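Local coordinates for protein salicylate 5-hydroxylase, large oxygenase component (Ralstonia sp., PDB 7C8Z) that hydroxylates salicylate at carbon 5 to give gentisate, as the Rieske-type oxygenase component of an NADH-dependent multicomponent system, at residues Q225-N230 and G350-V355. Numbering follows the deposited sequence.
Sequences QRIPGN and GSFDFV
The CB of I227 lies over one face of the F352 ring, offset toward its rim, 4.0 Å from the centroid in a CH-pi contact, while the carbonyl oxygen of G229 lies at the ring edge, in plane. The F352 ring reaches I227 because chi1 (71°) sets CG between the backbone N and the carbonyl carbon. Along this side of the sheet, Q225 OE1 meets the edge of the F354 ring 3.6 Å from CD2, and accepts a hydrogen bond from W356. Across the sheet, the R226 guanidinium and D353 carboxylate are nearly coplanar, 24° apart. R226 grips side-on: NE gives a nearly straight bond (168°) to the syn lone pair of D353 OD1, and NH2 reaches D353 OD2 at 2.9 Å. Backbone bonds pair Q225 with F354 and I227 with F352, joining antiparallel strands 217-227 and 352-361. M234 of helix 232-238 packs on I227, F352 and F354; I393 of helix 387-402, which carries the iron ligand D389, packs on I227 and F352. R226 NH1 forms a salt bridge with an acidic side chain of another subunit. The sheet thus presents a largely apolar face to the helices beside the iron site, while the paired charges opposite probably help orient R226 for the subunit interface.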
loop_
_atom_site.group_PDB
_atom_site.type_symbol
_atom_site.label_atom_id
_atom_site.label_comp_id
_atom_site.label_asym_id
_atom_site.label_seq_id
_atom_site.Cartn_x
_atom_site.Cartn_y
_atom_site.Cartn_z
ATOM N N GLN A 225 -2.872 -7.235 -15.977
ATOM C CA GLN A 225 -1.638 -6.761 -15.368
ATOM C C GLN A 225 -1.692 -5.257 -15.156
ATOM O O GLN A 225 -2.182 -4.515 -16.008
ATOM C CB GLN A 225 -0.427 -7.128 -16.228
ATOM C CG GLN A 225 -0.541 -6.703 -17.675
ATOM C CD GLN A 225 0.688 -7.081 -18.479
ATOM O OE1 GLN A 225 0.591 -7.470 -19.645
ATOM N NE2 GLN A 225 1.858 -6.973 -17.853
ATOM N N ARG A 226 -1.166 -4.813 -14.027
ATOM C CA ARG A 226 -1.031 -3.393 -13.727
ATOM C C ARG A 226 0.416 -3.011 -14.013
ATOM O O ARG A 226 1.335 -3.504 -13.348
ATOM C CB ARG A 226 -1.407 -3.110 -12.273
ATOM C CG ARG A 226 -1.189 -1.677 -11.824
ATOM C CD ARG A 226 -2.156 -1.327 -10.706
ATOM N NE ARG A 226 -3.538 -1.540 -11.126
ATOM C CZ ARG A 226 -4.513 -1.922 -10.311
ATOM N NH1 ARG A 226 -4.258 -2.138 -9.031
ATOM N NH2 ARG A 226 -5.740 -2.095 -10.779
ATOM N N ILE A 227 0.621 -2.158 -15.010
ATOM C CA ILE A 227 1.954 -1.747 -15.441
ATOM C C ILE A 227 2.156 -0.302 -15.001
ATOM O O ILE A 227 1.432 0.588 -15.465
ATOM C CB ILE A 227 2.131 -1.895 -16.961
ATOM C CG1 ILE A 227 1.739 -3.304 -17.406
ATOM C CG2 ILE A 227 3.571 -1.605 -17.359
ATOM C CD1 ILE A 227 1.889 -3.541 -18.882
ATOM N N PRO A 228 3.119 -0.023 -14.128
ATOM C CA PRO A 228 3.327 1.338 -13.600
ATOM C C PRO A 228 4.115 2.236 -14.551
ATOM O O PRO A 228 5.229 2.683 -14.251
ATOM C CB PRO A 228 4.080 1.073 -12.287
ATOM C CG PRO A 228 4.088 -0.420 -12.094
ATOM C CD PRO A 228 3.941 -1.019 -13.431
ATOM N N GLY A 229 3.532 2.495 -15.730
ATOM C CA GLY A 229 4.093 3.443 -16.668
ATOM C C GLY A 229 2.989 4.208 -17.373
ATOM O O GLY A 229 1.819 3.814 -17.336
ATOM N N ASN A 230 3.379 5.293 -18.045
ATOM C CA ASN A 230 2.399 6.084 -18.778
ATOM C C ASN A 230 1.788 5.255 -19.897
ATOM O O ASN A 230 2.488 4.529 -20.608
ATOM C CB ASN A 230 3.036 7.348 -19.351
ATOM C CG ASN A 230 2.010 8.300 -19.945
ATOM O OD1 ASN A 230 1.681 8.216 -21.127
ATOM N ND2 ASN A 230 1.498 9.209 -19.126
ATOM N N GLY A 350 1.090 7.846 -14.378
ATOM C CA GLY A 350 2.191 6.927 -14.174
ATOM C C GLY A 350 1.836 5.458 -14.058
ATOM O O GLY A 350 2.655 4.675 -13.570
ATOM N N SER A 351 0.640 5.064 -14.493
ATOM C CA SER A 351 0.239 3.665 -14.409
ATOM C C SER A 351 -0.913 3.398 -15.365
ATOM O O SER A 351 -1.668 4.305 -15.726
ATOM C CB SER A 351 -0.168 3.277 -12.984
ATOM O OG SER A 351 -0.758 1.988 -12.968
ATOM N N PHE A 352 -1.044 2.135 -15.762
ATOM C CA PHE A 352 -2.202 1.723 -16.541
ATOM C C PHE A 352 -2.433 0.236 -16.338
ATOM O O PHE A 352 -1.487 -0.539 -16.172
ATOM C CB PHE A 352 -2.044 2.047 -18.036
ATOM C CG PHE A 352 -1.031 1.191 -18.757
ATOM C CD1 PHE A 352 0.306 1.570 -18.814
ATOM C CD2 PHE A 352 -1.419 0.025 -19.408
ATOM C CE1 PHE A 352 1.237 0.793 -19.488
ATOM C CE2 PHE A 352 -0.495 -0.756 -20.082
ATOM C CZ PHE A 352 0.836 -0.371 -20.122
ATOM N N ASP A 353 -3.706 -0.149 -16.349
ATOM C CA ASP A 353 -4.096 -1.548 -16.350
ATOM C C ASP A 353 -4.181 -2.058 -17.784
ATOM O O ASP A 353 -4.485 -1.310 -18.720
ATOM C CB ASP A 353 -5.440 -1.739 -15.642
ATOM C CG ASP A 353 -5.352 -1.521 -14.133
ATOM O OD1 ASP A 353 -4.228 -1.470 -13.582
ATOM O OD2 ASP A 353 -6.418 -1.404 -13.492
ATOM N N PHE A 354 -3.914 -3.347 -17.946
ATOM C CA PHE A 354 -3.774 -3.964 -19.258
ATOM C C PHE A 354 -4.494 -5.300 -19.197
ATOM O O PHE A 354 -4.076 -6.199 -18.455
ATOM C CB PHE A 354 -2.304 -4.146 -19.628
ATOM C CG PHE A 354 -2.038 -4.163 -21.109
ATOM C CD1 PHE A 354 -2.604 -3.211 -21.944
ATOM C CD2 PHE A 354 -1.200 -5.119 -21.658
ATOM C CE1 PHE A 354 -2.350 -3.223 -23.306
ATOM C CE2 PHE A 354 -0.942 -5.137 -23.014
ATOM C CZ PHE A 354 -1.513 -4.182 -23.840
ATOM N N VAL A 355 -5.577 -5.418 -19.957
ATOM C CA VAL A 355 -6.444 -6.587 -19.909
ATOM C C VAL A 355 -6.350 -7.325 -21.235
ATOM O O VAL A 355 -6.737 -6.791 -22.280
ATOM C CB VAL A 355 -7.894 -6.196 -19.602
ATOM C CG1 VAL A 355 -8.772 -7.439 -19.550
ATOM C CG2 VAL A 355 -7.951 -5.422 -18.295
#